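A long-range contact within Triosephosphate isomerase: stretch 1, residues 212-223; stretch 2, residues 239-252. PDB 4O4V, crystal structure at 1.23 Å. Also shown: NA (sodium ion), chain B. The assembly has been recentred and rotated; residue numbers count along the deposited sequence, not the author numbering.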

# COMPACT_ATOMS: atom_id res chain seq x y z
N SER A 212 -11.01 7.25 -20.42
CA SER A 212 -11.55 5.96 -20.85
C SER A 212 -11.02 5.60 -22.23
O SER A 212 -11.25 6.30 -23.22
CB SER A 212 -13.07 6.02 -20.88
OG SER A 212 -13.55 4.77 -21.39
N VAL A 213 -10.26 4.52 -22.27
CA VAL A 213 -9.64 4.02 -23.51
C VAL A 213 -10.09 2.59 -23.72
O VAL A 213 -9.88 1.74 -22.85
CB VAL A 213 -8.11 4.13 -23.46
CG1 VAL A 213 -7.48 3.71 -24.80
CG2 VAL A 213 -7.68 5.55 -23.12
N LYS A 214 -10.68 2.32 -24.88
CA LYS A 214 -11.24 1.03 -25.21
C LYS A 214 -10.89 0.71 -26.66
O LYS A 214 -10.46 1.58 -27.41
CB LYS A 214 -12.76 1.03 -25.04
CG LYS A 214 -13.21 1.36 -23.62
CD LYS A 214 -14.64 1.04 -23.34
CE LYS A 214 -15.50 2.00 -24.06
NZ LYS A 214 -16.94 1.77 -23.68
N PRO A 215 -11.13 -0.53 -27.08
CA PRO A 215 -10.88 -0.84 -28.49
C PRO A 215 -11.68 0.06 -29.45
O PRO A 215 -11.21 0.30 -30.56
CB PRO A 215 -11.30 -2.31 -28.59
CG PRO A 215 -10.95 -2.84 -27.21
CD PRO A 215 -11.39 -1.74 -26.28
N ASN A 216 -12.84 0.57 -29.04
CA ASN A 216 -13.64 1.38 -29.96
C ASN A 216 -13.22 2.84 -30.09
O ASN A 216 -13.75 3.54 -30.95
CB ASN A 216 -15.14 1.30 -29.64
CG ASN A 216 -15.53 2.00 -28.34
OD1 ASN A 216 -14.69 2.45 -27.59
ND2 ASN A 216 -16.84 2.09 -28.08
N ASN A 217 -12.28 3.33 -29.29
CA ASN A 217 -11.81 4.71 -29.42
C ASN A 217 -10.31 4.85 -29.47
O ASN A 217 -9.81 5.96 -29.66
CB ASN A 217 -12.42 5.65 -28.36
CG ASN A 217 -11.94 5.38 -26.98
OD1 ASN A 217 -11.18 4.47 -26.74
ND2 ASN A 217 -12.33 6.24 -26.05
N CYS A 218 -9.54 3.76 -29.34
CA CYS A 218 -8.11 3.93 -29.20
C CYS A 218 -7.43 4.39 -30.48
O CYS A 218 -6.45 5.12 -30.43
CB CYS A 218 -7.46 2.63 -28.70
SG CYS A 218 -7.80 1.14 -29.68
N ASN A 219 -7.93 3.98 -31.63
CA ASN A 219 -7.25 4.35 -32.86
C ASN A 219 -7.34 5.85 -33.16
O ASN A 219 -6.35 6.48 -33.57
CB ASN A 219 -7.79 3.53 -34.04
CG ASN A 219 -7.46 2.06 -33.95
OD1 ASN A 219 -6.63 1.66 -33.13
ND2 ASN A 219 -8.08 1.24 -34.81
N GLU A 220 -8.52 6.43 -32.95
CA GLU A 220 -8.71 7.85 -33.16
C GLU A 220 -7.93 8.66 -32.12
O GLU A 220 -7.40 9.71 -32.45
CB GLU A 220 -10.19 8.20 -33.15
N LEU A 221 -7.89 8.21 -30.87
CA LEU A 221 -7.08 8.89 -29.89
C LEU A 221 -5.60 8.83 -30.22
O LEU A 221 -4.88 9.83 -30.12
CB LEU A 221 -7.34 8.33 -28.49
CG LEU A 221 -8.67 8.71 -27.85
CD1 LEU A 221 -9.03 7.74 -26.74
CD2 LEU A 221 -8.57 10.13 -27.30
N ALA A 222 -5.13 7.66 -30.63
CA ALA A 222 -3.71 7.50 -30.94
C ALA A 222 -3.26 8.44 -32.04
O ALA A 222 -2.12 8.93 -32.04
CB ALA A 222 -3.44 6.04 -31.35
N ALA A 223 -4.12 8.68 -33.01
CA ALA A 223 -3.79 9.55 -34.13
C ALA A 223 -3.62 11.00 -33.73
O ALA A 223 -3.04 11.78 -34.50
CB ALA A 223 -4.87 9.43 -35.22
N PRO A 239 -8.89 -8.86 -23.15
CA PRO A 239 -8.15 -9.02 -24.41
C PRO A 239 -8.04 -7.72 -25.22
O PRO A 239 -7.09 -7.55 -26.00
CB PRO A 239 -8.95 -10.09 -25.16
CG PRO A 239 -9.66 -10.84 -24.10
CD PRO A 239 -9.95 -9.86 -22.98
N GLY A 240 -8.97 -6.80 -25.03
CA GLY A 240 -8.94 -5.52 -25.73
C GLY A 240 -7.70 -4.68 -25.43
O GLY A 240 -7.40 -3.73 -26.18
N PHE A 241 -6.98 -4.98 -24.35
CA PHE A 241 -5.71 -4.31 -24.11
C PHE A 241 -4.81 -4.41 -25.33
O PHE A 241 -4.10 -3.46 -25.66
CB PHE A 241 -5.01 -4.93 -22.88
CG PHE A 241 -3.76 -4.22 -22.47
CD1 PHE A 241 -3.81 -2.88 -22.08
CD2 PHE A 241 -2.52 -4.85 -22.52
CE1 PHE A 241 -2.67 -2.20 -21.71
CE2 PHE A 241 -1.37 -4.18 -22.13
CZ PHE A 241 -1.43 -2.86 -21.73
N ILE A 242 -4.84 -5.54 -26.04
CA ILE A 242 -3.94 -5.73 -27.17
C ILE A 242 -4.32 -4.78 -28.32
O ILE A 242 -3.46 -4.26 -29.02
CB ILE A 242 -3.90 -7.22 -27.60
CG1 ILE A 242 -3.59 -8.08 -26.36
CG2 ILE A 242 -2.91 -7.39 -28.73
CD1 ILE A 242 -2.37 -7.65 -25.55
N ASN A 243 -5.62 -4.58 -28.55
CA ASN A 243 -6.05 -3.60 -29.53
C ASN A 243 -5.49 -2.24 -29.21
O ASN A 243 -5.07 -1.50 -30.10
CB ASN A 243 -7.57 -3.50 -29.57
CG ASN A 243 -8.21 -4.77 -29.99
OD1 ASN A 243 -8.34 -5.71 -29.19
ND2 ASN A 243 -8.64 -4.84 -31.24
N ILE A 244 -5.49 -1.87 -27.94
CA ILE A 244 -4.99 -0.57 -27.52
C ILE A 244 -3.47 -0.48 -27.73
O ILE A 244 -2.98 0.52 -28.22
CB ILE A 244 -5.42 -0.26 -26.08
CG1 ILE A 244 -6.94 -0.25 -25.95
CG2 ILE A 244 -4.84 1.03 -25.64
CD1 ILE A 244 -7.47 -0.33 -24.52
N VAL A 245 -2.74 -1.51 -27.32
CA VAL A 245 -1.30 -1.56 -27.60
C VAL A 245 -1.02 -1.34 -29.09
O VAL A 245 -0.12 -0.58 -29.48
CB VAL A 245 -0.73 -2.91 -27.12
CG1 VAL A 245 0.67 -3.14 -27.69
CG2 VAL A 245 -0.75 -2.95 -25.59
N ASN A 246 -1.82 -1.98 -29.92
CA ASN A 246 -1.63 -1.97 -31.36
C ASN A 246 -2.13 -0.72 -32.05
O ASN A 246 -1.88 -0.52 -33.25
CB ASN A 246 -2.23 -3.24 -31.97
CG ASN A 246 -1.39 -4.47 -31.68
OD1 ASN A 246 -0.25 -4.33 -31.27
ND2 ASN A 246 -1.95 -5.65 -31.86
N SER A 247 -2.77 0.18 -31.31
CA SER A 247 -3.20 1.46 -31.87
C SER A 247 -2.02 2.35 -32.23
O SER A 247 -2.19 3.36 -32.90
CB SER A 247 -4.15 2.17 -30.90
OG SER A 247 -3.49 2.67 -29.77
N ASN A 248 -0.81 2.00 -31.78
CA ASN A 248 0.39 2.78 -32.07
C ASN A 248 0.59 2.99 -33.57
O ASN A 248 1.18 3.99 -33.99
CB ASN A 248 1.65 2.14 -31.49
CG ASN A 248 2.11 0.90 -32.26
OD1 ASN A 248 2.80 1.01 -33.28
ND2 ASN A 248 1.73 -0.28 -31.79
N VAL A 249 0.07 2.07 -34.39
CA VAL A 249 0.27 2.19 -35.82
C VAL A 249 -0.49 3.37 -36.41
O VAL A 249 -0.19 3.78 -37.53
CB VAL A 249 -0.11 0.89 -36.55
CG1 VAL A 249 0.71 -0.30 -36.02
CG2 VAL A 249 -1.59 0.61 -36.47
N HIS A 250 -1.43 3.96 -35.67
CA HIS A 250 -2.17 5.14 -36.12
C HIS A 250 -1.57 6.44 -35.64
O HIS A 250 -2.04 7.50 -36.01
CB HIS A 250 -3.62 5.06 -35.69
CG HIS A 250 -4.30 3.84 -36.20
ND1 HIS A 250 -4.68 3.71 -37.52
CD2 HIS A 250 -4.59 2.67 -35.60
CE1 HIS A 250 -5.22 2.52 -37.69
NE2 HIS A 250 -5.19 1.87 -36.54
N SER A 251 -0.54 6.37 -34.81
CA SER A 251 0.11 7.56 -34.28
C SER A 251 1.32 7.84 -35.13
O SER A 251 2.17 6.99 -35.31
CB SER A 251 0.49 7.34 -32.82
OG SER A 251 0.94 8.54 -32.21
N LYS A 252 1.39 9.04 -35.66
CA LYS A 252 2.51 9.44 -36.51
C LYS A 252 3.50 10.17 -35.62
O LYS A 252 4.70 9.89 -35.68
CB LYS A 252 2.03 10.36 -37.65
OXT LYS A 252 3.13 11.05 -34.82
NA NA B . -0.38 10.34 -31.38
O HOH W 1 -9.46 -1.55 -31.78
O HOH W 2 -6.13 -0.95 -32.57
O HOH W 3 -0.64 11.10 -35.83
O HOH W 4 1.59 11.57 -31.90

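No direct hydrogen bond joins the two stretches; the 542 Å² they bury, both sides summed, is held by van der Waals packing, bridging waters and a sodium ion.

Ile 244 has the m, t conformation (chi1 -59°, chi2 165°). Its CA-to-CB bond points sideways, yet the end of the side chain comes nearer to stretch 1: CD1 of Ile 244 lies 3.6 Å from O of Val 213, and CG1 of Ile 244 is 4.0 Å from CB of Cys 218. Val 213, chi1 t, packs its CG1 3.9 Å from CG2 of Ile 244. Cys 218, chi1 p at 54°, places SG 3.9 Å from CA of Ile 244 and 4.0 Å from CB of Ser 247, so the sulfur packs against the helix and the start of the 3-10 segment.

At Gly 240 the packing depends on the absence of a side chain. CG of Pro 215 sits 3.7 Å from CA of Gly 240, and an ideally placed CB on that glycine would fall 2.7 Å from the same CG, a clash.

Ser 247 adopts chi1 p (72°), which turns its hydroxyl back to the preceding helical turn: OG donates to O of Ile 244 at 2.7 Å. The polar group is thereby satisfied within its stretch, while CB of Ala 222 approaches O of Ser 247 to 3.3 Å.

CB of Asn 219 lies over one face of the His 250 ring, 4.1 Å from the centroid and 29° off the ring normal, a CH-pi contact. With chi1 m (-67°), ND2 of Asn 219 is 3.4 Å from NE2 of His 250, but the angle is too poor for a hydrogen bond. OD1 of Asn 219 accepts from water 2 at 2.7 Å, and the same water donates to O of Asn 243, also at 2.7 Å, linking the stretches.

Near the C-terminus, Ser 251 has chi1 t (-171°). Its OG and O of Ala 222 are 3.1 Å apart, a distance explained by shared coordination rather than a hydrogen bond: sodium NA lies 2.3 Å from O of Ala 222 and 2.4 Å from OG of Ser 251. Water 4 and two atoms elsewhere in the structure also bind the ion. Water 3 adds another bridge, donating to O of Ala 223 at 2.8 Å and accepting from N of Lys 252 at 2.9 Å.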